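Local coordinates for McyG protein (Microcystis aeruginosa PCC 7806, PDB 4R0M), which probably activates a carboxylic acid as its adenylate for transfer to a peptidyl carrier domain in microcystin synthesis, and here holds phenylalanyl-adenylate, at residues Leu56-Gly61 with Ile153-Leu158; Gly305-Val310 with Asn358-Leu363; Arg328-Ala333 with Ala347-Asn352. All blocks are in the same frame, centred on the assembly; numbering follows the deposited sequence.

Contact 1 (Leu56-Gly61 with Ile153-Leu158); sequences LVILNG and ISVNEL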
loop_
_atom_site.group_PDB
_atom_site.type_symbol
_atom_site.label_atom_id
_atom_site.label_comp_id
_atom_site.label_asym_id
_atom_site.label_seq_id
_atom_site.Cartn_x
_atom_site.Cartn_y
_atom_site.Cartn_z
ATOM N N LEU A 56 8.843 4.053 25.614
ATOM C CA LEU A 56 9.551 3.450 26.753
ATOM C C LEU A 56 8.598 2.854 27.787
ATOM O O LEU A 56 8.874 1.793 28.353
ATOM C CB LEU A 56 10.475 4.469 27.434
ATOM C CG LEU A 56 11.775 4.903 26.750
ATOM C CD1 LEU A 56 12.474 5.968 27.583
ATOM C CD2 LEU A 56 12.706 3.723 26.512
ATOM N N VAL A 57 7.488 3.550 28.030
ATOM C CA VAL A 57 6.465 3.096 28.975
ATOM C C VAL A 57 5.805 1.817 28.464
ATOM O O VAL A 57 5.659 0.850 29.214
ATOM C CB VAL A 57 5.396 4.187 29.236
ATOM C CG1 VAL A 57 4.286 3.660 30.136
ATOM C CG2 VAL A 57 6.030 5.426 29.857
ATOM N N ILE A 58 5.425 1.819 27.185
ATOM C CA ILE A 58 4.819 0.652 26.540
ATOM C C ILE A 58 5.807 -0.513 26.509
ATOM O O ILE A 58 5.433 -1.654 26.795
ATOM C CB ILE A 58 4.319 0.980 25.112
ATOM C CG1 ILE A 58 3.191 2.013 25.170
ATOM C CG2 ILE A 58 3.844 -0.282 24.395
ATOM C CD1 ILE A 58 3.073 2.877 23.934
ATOM N N LEU A 59 7.062 -0.210 26.173
ATOM C CA LEU A 59 8.133 -1.205 26.161
ATOM C C LEU A 59 8.293 -1.901 27.512
ATOM O O LEU A 59 8.463 -3.120 27.569
ATOM C CB LEU A 59 9.462 -0.571 25.730
ATOM C CG LEU A 59 10.724 -1.443 25.722
ATOM C CD1 LEU A 59 10.535 -2.730 24.923
ATOM C CD2 LEU A 59 11.906 -0.646 25.192
ATOM N N ASN A 60 8.241 -1.122 28.591
ATOM C CA ASN A 60 8.304 -1.667 29.943
ATOM C C ASN A 60 7.113 -2.578 30.235
ATOM O O ASN A 60 7.266 -3.628 30.862
ATOM C CB ASN A 60 8.391 -0.543 30.979
ATOM C CG ASN A 60 8.574 -1.065 32.392
ATOM O OD1 ASN A 60 9.509 -1.816 32.677
ATOM N ND2 ASN A 60 7.676 -0.670 33.286
ATOM N N GLY A 61 5.935 -2.168 29.769
ATOM C CA GLY A 61 4.733 -2.994 29.839
ATOM C C GLY A 61 4.909 -4.312 29.110
ATOM O O GLY A 61 4.493 -5.359 29.606
ATOM N N ILE A 153 -3.640 -7.934 24.374
ATOM C CA ILE A 153 -3.495 -6.858 25.354
ATOM C C ILE A 153 -3.598 -5.480 24.688
ATOM O O ILE A 153 -3.122 -5.282 23.569
ATOM C CB ILE A 153 -2.194 -7.004 26.191
ATOM C CG1 ILE A 153 -2.205 -6.039 27.384
ATOM C CG2 ILE A 153 -0.946 -6.837 25.325
ATOM C CD1 ILE A 153 -1.242 -6.403 28.493
ATOM N N SER A 154 -4.243 -4.541 25.374
ATOM C CA SER A 154 -4.371 -3.180 24.863
ATOM C C SER A 154 -3.114 -2.364 25.153
ATOM O O SER A 154 -2.425 -2.599 26.152
ATOM C CB SER A 154 -5.603 -2.490 25.455
ATOM O OG SER A 154 -5.418 -2.209 26.830
ATOM N N VAL A 155 -2.825 -1.409 24.270
ATOM C CA VAL A 155 -1.708 -0.483 24.452
ATOM C C VAL A 155 -1.887 0.335 25.738
ATOM O O VAL A 155 -0.921 0.576 26.465
ATOM C CB VAL A 155 -1.534 0.443 23.225
ATOM C CG1 VAL A 155 -0.435 1.470 23.462
ATOM C CG2 VAL A 155 -1.224 -0.374 21.980
ATOM N N ASN A 156 -3.129 0.731 26.020
ATOM C CA ASN A 156 -3.455 1.495 27.226
ATOM C C ASN A 156 -3.252 0.741 28.541
ATOM O O ASN A 156 -3.039 1.363 29.582
ATOM C CB ASN A 156 -4.876 2.065 27.144
ATOM C CG ASN A 156 -4.953 3.321 26.291
ATOM O OD1 ASN A 156 -5.909 3.514 25.539
ATOM N ND2 ASN A 156 -3.945 4.185 26.406
ATOM N N GLU A 157 -3.320 -0.587 28.496
ATOM C CA GLU A 157 -2.983 -1.397 29.664
ATOM C C GLU A 157 -1.466 -1.443 29.863
ATOM O O GLU A 157 -0.985 -1.449 30.997
ATOM C CB GLU A 157 -3.555 -2.811 29.552
ATOM C CG GLU A 157 -3.649 -3.531 30.891
ATOM C CD GLU A 157 -3.798 -5.037 30.760
ATOM O OE1 GLU A 157 -4.497 -5.502 29.834
ATOM O OE2 GLU A 157 -3.217 -5.763 31.597
ATOM N N LEU A 158 -0.724 -1.472 28.755
ATOM C CA LEU A 158 0.742 -1.445 28.787
ATOM C C LEU A 158 1.263 -0.084 29.238
ATOM O O LEU A 158 2.348 0.008 29.813
ATOM C CB LEU A 158 1.331 -1.794 27.416
ATOM C CG LEU A 158 1.055 -3.171 26.804
ATOM C CD1 LEU A 158 1.402 -3.150 25.327
ATOM C CD2 LEU A 158 1.820 -4.279 27.510
#
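I58 and L158 meet at about a right angle: the I58 CG2 branch, anti to the backbone N, ends against L158 CD1 at 3.9 Å. The other I58 branch, CG1 with its terminal CD1, is anti to the carbonyl carbon and runs obliquely across V155, where CD1 comes within 3.8 Å of V155 CG1. I58 thus forks, one arm on each of two side chains a helical turn apart. L158 turns its side chain toward helix 48-64, with CG anti to the carbonyl carbon (chi1 -62°); while CD1 serves I58, CD2 lies against the backbone of G61, 3.5 Å from G61 C. The absence of a side chain on G61 lets the backbones close to 4.4 Å between G61 CA and L158 CA; a CB on G61 would fall only 2.6 Å from L158 O. Helix 48-64 is here packed on the short helix 155-158 that follows strand 152-154, an outermost strand of a four-stranded parallel sheet in the AMP-binding region. This helix is N-capped by S154, whose OG accepts from E157 N at 3.1 Å. I58 and V155 also rest on helix 80-93, I58 on P85 and A89, V155 on D82 and A86, so three helical elements meet here. Beside them V57 O approaches L158 O to 3.5 Å; both are acceptors and cannot bond each other, and V57 O is already engaged by G61 N within its own helix.

Contact 2 (Gly305-Val310 with Asn358-Leu363); sequences GEQVSV and NSFVSL. With FA5 (adenosine-5'-[phenylalaninyl-phosphate]), chain C.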
loop_
_atom_site.group_PDB
_atom_site.type_symbol
_atom_site.label_atom_id
_atom_site.label_comp_id
_atom_site.label_asym_id
_atom_site.label_seq_id
_atom_site.Cartn_x
_atom_site.Cartn_y
_atom_site.Cartn_z
ATOM N N GLY A 305 1.606 2.306 -5.581
ATOM C CA GLY A 305 0.844 1.231 -4.952
ATOM C C GLY A 305 0.145 0.341 -5.964
ATOM O O GLY A 305 -0.093 -0.837 -5.703
ATOM N N GLU A 306 -0.187 0.919 -7.116
ATOM C CA GLU A 306 -0.835 0.206 -8.216
ATOM C C GLU A 306 -0.509 0.903 -9.533
ATOM O O GLU A 306 0.058 2.002 -9.538
ATOM C CB GLU A 306 -2.356 0.137 -8.013
ATOM C CG GLU A 306 -3.072 1.480 -8.112
ATOM C CD GLU A 306 -4.579 1.374 -7.950
ATOM O OE1 GLU A 306 -5.243 2.429 -7.893
ATOM O OE2 GLU A 306 -5.107 0.245 -7.875
ATOM N N GLN A 307 -0.875 0.263 -10.641
ATOM C CA GLN A 307 -0.645 0.810 -11.972
ATOM C C GLN A 307 -1.161 2.245 -12.069
ATOM O O GLN A 307 -2.261 2.551 -11.607
ATOM C CB GLN A 307 -1.295 -0.083 -13.036
ATOM C CG GLN A 307 -0.827 0.188 -14.460
ATOM C CD GLN A 307 0.604 -0.246 -14.723
ATOM O OE1 GLN A 307 1.079 -1.247 -14.181
ATOM N NE2 GLN A 307 1.295 0.504 -15.574
ATOM N N VAL A 308 -0.343 3.116 -12.657
ATOM C CA VAL A 308 -0.672 4.533 -12.802
ATOM C C VAL A 308 -1.330 4.776 -14.161
ATOM O O VAL A 308 -0.802 4.364 -15.197
ATOM C CB VAL A 308 0.585 5.426 -12.644
ATOM C CG1 VAL A 308 0.216 6.902 -12.683
ATOM C CG2 VAL A 308 1.321 5.102 -11.348
ATOM N N SER A 309 -2.481 5.441 -14.142
ATOM C CA SER A 309 -3.231 5.731 -15.364
ATOM C C SER A 309 -2.882 7.101 -15.946
ATOM O O SER A 309 -3.040 8.130 -15.280
ATOM C CB SER A 309 -4.737 5.626 -15.103
ATOM O OG SER A 309 -5.485 6.129 -16.198
ATOM N N VAL A 310 -2.414 7.092 -17.194
ATOM C CA VAL A 310 -2.053 8.303 -17.939
ATOM C C VAL A 310 -3.202 9.315 -17.964
ATOM O O VAL A 310 -3.007 10.488 -17.643
ATOM C CB VAL A 310 -1.622 7.962 -19.391
ATOM C CG1 VAL A 310 -1.284 9.222 -20.180
ATOM C CG2 VAL A 310 -0.443 7.001 -19.398
ATOM N N ASN A 358 2.441 6.644 -24.587
ATOM C CA ASN A 358 2.802 5.343 -24.097
ATOM C C ASN A 358 1.645 4.356 -24.280
ATOM O O ASN A 358 1.368 3.957 -25.397
ATOM C CB ASN A 358 3.504 5.377 -22.755
ATOM C CG ASN A 358 4.938 5.880 -22.876
ATOM O OD1 ASN A 358 5.864 5.108 -23.107
ATOM N ND2 ASN A 358 5.123 7.183 -22.735
ATOM N N SER A 359 1.118 3.774 -23.232
ATOM C CA SER A 359 0.165 4.261 -22.301
ATOM C C SER A 359 0.730 4.007 -20.939
ATOM O O SER A 359 0.013 3.651 -20.029
ATOM C CB SER A 359 -1.143 3.480 -22.466
ATOM O OG SER A 359 -1.749 3.701 -23.731
ATOM N N PHE A 360 2.037 4.126 -20.823
ATOM C CA PHE A 360 2.711 3.832 -19.588
ATOM C C PHE A 360 3.381 5.056 -19.019
ATOM O O PHE A 360 4.014 5.803 -19.718
ATOM C CB PHE A 360 3.675 2.680 -19.788
ATOM C CG PHE A 360 3.019 1.461 -20.353
ATOM C CD1 PHE A 360 2.014 0.837 -19.670
ATOM C CD2 PHE A 360 3.381 0.967 -21.568
ATOM C CE1 PHE A 360 1.395 -0.273 -20.174
ATOM C CE2 PHE A 360 2.755 -0.127 -22.088
ATOM C CZ PHE A 360 1.763 -0.752 -21.386
ATOM N N VAL A 361 3.160 5.279 -17.743
ATOM C CA VAL A 361 3.769 6.338 -17.003
ATOM C C VAL A 361 5.146 5.964 -16.525
ATOM O O VAL A 361 5.377 4.845 -16.164
ATOM C CB VAL A 361 2.918 6.655 -15.813
ATOM C CG1 VAL A 361 3.509 7.786 -15.035
ATOM C CG2 VAL A 361 1.541 7.015 -16.279
ATOM N N SER A 362 6.077 6.899 -16.559
ATOM C CA SER A 362 7.389 6.652 -16.005
ATOM C C SER A 362 7.345 6.673 -14.506
ATOM O O SER A 362 6.787 7.565 -13.921
ATOM C CB SER A 362 8.371 7.700 -16.481
ATOM O OG SER A 362 9.635 7.535 -15.909
ATOM N N LEU A 363 7.974 5.683 -13.907
ATOM C CA LEU A 363 8.103 5.592 -12.455
ATOM C C LEU A 363 9.516 5.979 -12.002
ATOM O O LEU A 363 9.904 5.754 -10.853
ATOM C CB LEU A 363 7.704 4.195 -11.961
ATOM C CG LEU A 363 6.335 3.649 -12.395
ATOM C CD1 LEU A 363 6.089 2.287 -11.773
ATOM C CD2 LEU A 363 5.189 4.593 -12.057
HETATM C C FA5 C . 2.811 -1.662 -2.038
HETATM O O FA5 C . 1.691 -1.594 -2.530
HETATM C CA FA5 C . 3.833 -0.595 -2.335
HETATM N N FA5 C . 3.833 -0.476 -3.774
HETATM C CB FA5 C . 3.456 0.763 -1.725
HETATM C CG FA5 C . 4.314 1.992 -2.052
HETATM C CD1 FA5 C . 5.211 2.058 -3.119
HETATM C CD2 FA5 C . 4.185 3.129 -1.243
HETATM C CE1 FA5 C . 5.959 3.217 -3.361
HETATM C CE2 FA5 C . 4.921 4.295 -1.479
HETATM C CZ FA5 C . 5.817 4.339 -2.545
HETATM P P FA5 C . 2.727 -4.339 -1.563
HETATM O OP1 FA5 C . 1.362 -4.632 -1.000
HETATM O OP2 FA5 C . 3.881 -5.227 -1.171
HETATM O OP3 FA5 C . 3.127 -2.810 -1.189
HETATM O "O5'" FA5 C . 2.572 -4.379 -3.168
HETATM C "C5'" FA5 C . 3.677 -4.212 -4.053
HETATM C "C4'" FA5 C . 3.172 -4.384 -5.477
HETATM O "O4'" FA5 C . 2.264 -3.343 -5.856
HETATM C "C3'" FA5 C . 4.280 -4.319 -6.509
HETATM O "O3'" FA5 C . 4.969 -5.561 -6.636
HETATM C "C2'" FA5 C . 3.517 -3.960 -7.763
HETATM O "O2'" FA5 C . 2.944 -5.132 -8.354
HETATM C "C1'" FA5 C . 2.393 -3.080 -7.257
HETATM N N9 FA5 C . 2.760 -1.659 -7.491
HETATM C C8 FA5 C . 3.221 -0.804 -6.560
HETATM N N7 FA5 C . 3.461 0.423 -7.086
HETATM C C5 FA5 C . 3.158 0.364 -8.394
HETATM C C6 FA5 C . 3.178 1.303 -9.544
HETATM N N6 FA5 C . 3.585 2.584 -9.397
HETATM N N1 FA5 C . 2.779 0.837 -10.752
HETATM C C2 FA5 C . 2.374 -0.439 -10.921
HETATM N N3 FA5 C . 2.324 -1.342 -9.923
HETATM C C4 FA5 C . 2.698 -1.011 -8.659
#
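V308 leaves its backbone toward the 358-363 loop and crosses V361 at about a right angle. Its CB sits 4.1 Å from V361 CB. From there CG1, anti to the backbone N (chi1 -175°), continues to V361 CG2 at 3.8 Å. CG2 branches the other way, toward the nucleotide: it lies 4.0 Å from L363 CD2 and 3.9 Å from the adenine amine N6 of FA5. An alanine here would keep CB but lose both methyls, and would probably loosen the packing on V361 and L363 together with the apolar lining beside N6. V361 CG2 is shared further, reaching V310 CG2 at 3.7 Å at the start of helix 310-320. The two loops approach the adenine from opposite sides. The backbone of E306 and Q307 covers one face, with E306 O 3.2 Å from FA5 C6, and L363 comes from the other side, at the rim, its CD1 3.5 Å from FA5 N6. The Q307 chain bends at chi2, and its amide stands steeply to the F360 ring, the planes 78° apart; NE2 donates to I432 O. This is the adenine pocket of an adenylation domain. The valine and leucine methyls contribute only shape and dispersion, so within these two loops polar recognition of the base would fall to backbone atoms, such as G305 N, 3.0 Å from FA5 N7.

Contact 3 (Arg328-Ala333 with Ala347-Asn352); sequences RAIKPA and AGLSKN. With FA5 (adenosine-5'-[phenylalaninyl-phosphate]), chain C.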
loop_
_atom_site.group_PDB
_atom_site.type_symbol
_atom_site.label_atom_id
_atom_site.label_comp_id
_atom_site.label_asym_id
_atom_site.label_seq_id
_atom_site.Cartn_x
_atom_site.Cartn_y
_atom_site.Cartn_z
ATOM N N ARG A 328 5.306 19.607 -12.047
ATOM C CA ARG A 328 6.187 18.476 -11.707
ATOM C C ARG A 328 6.089 18.000 -10.248
ATOM O O ARG A 328 6.925 17.220 -9.789
ATOM C CB ARG A 328 7.650 18.763 -12.098
ATOM C CG ARG A 328 7.916 18.693 -13.594
ATOM C CD ARG A 328 9.362 19.030 -13.929
ATOM N NE ARG A 328 9.664 18.782 -15.339
ATOM C CZ ARG A 328 9.483 19.662 -16.325
ATOM N NH1 ARG A 328 8.995 20.872 -16.072
ATOM N NH2 ARG A 328 9.790 19.330 -17.573
ATOM N N ALA A 329 5.058 18.455 -9.536
ATOM C CA ALA A 329 4.844 18.070 -8.140
ATOM C C ALA A 329 4.431 16.606 -7.998
ATOM O O ALA A 329 4.827 15.936 -7.044
ATOM C CB ALA A 329 3.813 18.978 -7.488
ATOM N N ILE A 330 3.632 16.121 -8.948
ATOM C CA ILE A 330 3.180 14.729 -8.956
ATOM C C ILE A 330 4.350 13.794 -9.249
ATOM O O ILE A 330 5.059 13.961 -10.246
ATOM C CB ILE A 330 2.041 14.502 -9.974
ATOM C CG1 ILE A 330 0.833 15.368 -9.613
ATOM C CG2 ILE A 330 1.650 13.028 -10.032
ATOM C CD1 ILE A 330 -0.261 15.374 -10.656
ATOM N N LYS A 331 4.547 12.821 -8.363
ATOM C CA LYS A 331 5.649 11.872 -8.482
ATOM C C LYS A 331 5.151 10.418 -8.522
ATOM O O LYS A 331 5.012 9.778 -7.479
ATOM C CB LYS A 331 6.659 12.058 -7.336
ATOM C CG LYS A 331 7.168 13.482 -7.117
ATOM C CD LYS A 331 8.041 13.967 -8.266
ATOM C CE LYS A 331 8.917 15.144 -7.864
ATOM N NZ LYS A 331 8.128 16.374 -7.581
ATOM N N PRO A 332 4.864 9.895 -9.730
ATOM C CA PRO A 332 4.639 8.457 -9.854
ATOM C C PRO A 332 5.889 7.687 -9.438
ATOM O O PRO A 332 7.001 8.085 -9.782
ATOM C CB PRO A 332 4.350 8.261 -11.349
ATOM C CG PRO A 332 4.762 9.531 -12.013
ATOM C CD PRO A 332 4.589 10.604 -10.991
ATOM N N ALA A 333 5.710 6.606 -8.688
ATOM C CA ALA A 333 6.843 5.871 -8.136
ATOM C C ALA A 333 6.577 4.375 -8.089
ATOM O O ALA A 333 5.427 3.942 -8.086
ATOM C CB ALA A 333 7.165 6.387 -6.742
ATOM N N ALA A 347 10.974 12.123 -11.670
ATOM C CA ALA A 347 11.449 13.498 -11.537
ATOM C C ALA A 347 10.278 14.480 -11.523
ATOM O O ALA A 347 10.434 15.640 -11.138
ATOM C CB ALA A 347 12.420 13.835 -12.660
ATOM N N GLY A 348 9.105 14.002 -11.934
ATOM C CA GLY A 348 7.902 14.823 -12.003
ATOM C C GLY A 348 7.277 14.767 -13.381
ATOM O O GLY A 348 7.968 14.524 -14.373
ATOM N N LEU A 349 5.969 14.994 -13.443
ATOM C CA LEU A 349 5.244 14.959 -14.714
ATOM C C LEU A 349 5.018 16.353 -15.287
ATOM O O LEU A 349 4.608 17.270 -14.571
ATOM C CB LEU A 349 3.917 14.212 -14.566
ATOM C CG LEU A 349 4.026 12.687 -14.498
ATOM C CD1 LEU A 349 2.778 12.097 -13.869
ATOM C CD2 LEU A 349 4.280 12.075 -15.870
ATOM N N SER A 350 5.291 16.497 -16.580
ATOM C CA SER A 350 5.196 17.790 -17.259
ATOM C C SER A 350 4.010 17.880 -18.229
ATOM O O SER A 350 3.929 18.823 -19.024
ATOM C CB SER A 350 6.512 18.112 -17.979
ATOM O OG SER A 350 6.812 17.139 -18.965
ATOM N N LYS A 351 3.097 16.907 -18.146
ATOM C CA LYS A 351 1.884 16.842 -18.988
ATOM C C LYS A 351 2.157 16.676 -20.488
ATOM O O LYS A 351 1.227 16.653 -21.298
ATOM C CB LYS A 351 1.058 18.140 -18.914
ATOM C CG LYS A 351 -0.247 18.130 -19.698
ATOM C CD LYS A 351 -0.994 19.444 -19.509
ATOM C CE LYS A 351 -2.294 19.481 -20.297
ATOM N NZ LYS A 351 -3.040 20.761 -20.123
ATOM N N ASN A 352 3.436 16.560 -20.842
ATOM C CA ASN A 352 3.870 16.476 -22.235
ATOM C C ASN A 352 4.198 15.018 -22.547
ATOM O O ASN A 352 4.214 14.611 -23.713
ATOM C CB ASN A 352 5.065 17.383 -22.552
ATOM C CG ASN A 352 4.836 18.825 -22.123
ATOM O OD1 ASN A 352 3.697 19.262 -21.932
ATOM N ND2 ASN A 352 5.923 19.573 -21.969
HETATM C C FA5 C . 2.811 -1.662 -2.038
HETATM O O FA5 C . 1.691 -1.594 -2.530
HETATM C CA FA5 C . 3.833 -0.595 -2.335
HETATM N N FA5 C . 3.833 -0.476 -3.774
HETATM C CB FA5 C . 3.456 0.763 -1.725
HETATM C CG FA5 C . 4.314 1.992 -2.052
HETATM C CD1 FA5 C . 5.211 2.058 -3.119
HETATM C CD2 FA5 C . 4.185 3.129 -1.243
HETATM C CE1 FA5 C . 5.959 3.217 -3.361
HETATM C CE2 FA5 C . 4.921 4.295 -1.479
HETATM C CZ FA5 C . 5.817 4.339 -2.545
HETATM P P FA5 C . 2.727 -4.339 -1.563
HETATM O OP1 FA5 C . 1.362 -4.632 -1.000
HETATM O OP2 FA5 C . 3.881 -5.227 -1.171
HETATM O OP3 FA5 C . 3.127 -2.810 -1.189
HETATM O "O5'" FA5 C . 2.572 -4.379 -3.168
HETATM C "C5'" FA5 C . 3.677 -4.212 -4.053
HETATM C "C4'" FA5 C . 3.172 -4.384 -5.477
HETATM O "O4'" FA5 C . 2.264 -3.343 -5.856
HETATM C "C3'" FA5 C . 4.280 -4.319 -6.509
HETATM O "O3'" FA5 C . 4.969 -5.561 -6.636
HETATM C "C2'" FA5 C . 3.517 -3.960 -7.763
HETATM O "O2'" FA5 C . 2.944 -5.132 -8.354
HETATM C "C1'" FA5 C . 2.393 -3.080 -7.257
HETATM N N9 FA5 C . 2.760 -1.659 -7.491
HETATM C C8 FA5 C . 3.221 -0.804 -6.560
HETATM N N7 FA5 C . 3.461 0.423 -7.086
HETATM C C5 FA5 C . 3.158 0.364 -8.394
HETATM C C6 FA5 C . 3.178 1.303 -9.544
HETATM N N6 FA5 C . 3.585 2.584 -9.397
HETATM N N1 FA5 C . 2.779 0.837 -10.752
HETATM C C2 FA5 C . 2.374 -0.439 -10.921
HETATM N N3 FA5 C . 2.324 -1.342 -9.923
HETATM C C4 FA5 C . 2.698 -1.011 -8.659
#
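Strand 330-336 pairs antiparallel with 341-345 in the large mixed sheet, and the contact lies at the end of that hairpin away from its turn, where 347-352 runs on beside R328 and the first residues of strand 330-336. The joining bond is weak: L349 N reaches I330 O at 3.5 Å. G348 CA adds CA-H...O contacts to R328 O and I330 O. G348 has a backbone (phi 126°) that suits glycine, and a CB would strike R328 O. L349 crosses P332 obliquely, its CD1 3.7 Å from P332 CD, and a looser touch on I330 CG2 continues the apolar seam toward helix 310-320. The strand itself leads into the nucleotide site of the AMP-binding fold: A333 O accepts a weak bond from the adenine amine N6 of FA5 at 2.6 Å. K331, bent at chi2 and chi4, passes its CD along G348 and curls NZ back to R328 O, 2.7 Å away in the carbonyl plane; K299 O is a further acceptor for NZ. At the outer end the R328 chain is extended from CG to NE, and S350 CB sits over one face of its guanidinium, offset toward the rim, 3.5 Å from R328 NH2.

Contact 1 closes first along the chain and stands apart, its centre 43 Å from those of contacts 2 and 3, across the centre of the chain. It belongs to the four-stranded parallel sheet and its helices; contact 3 involves strand 330-336 of the nine-stranded mixed sheet, and contact 2 joins loops that lead out of strand 300-303 and into strand 365-366 of it. Contact 3 falls between the segments of contact 2 in sequence, and their centres are 11 Å apart. P332 joins them, packing against V361, S362 and L363. Both reach FA5: contact 2 borders the adenine, and strand 330-336 brings a carbonyl to its amine. Contact 1 lies about 27 Å or more from both, nearest atoms.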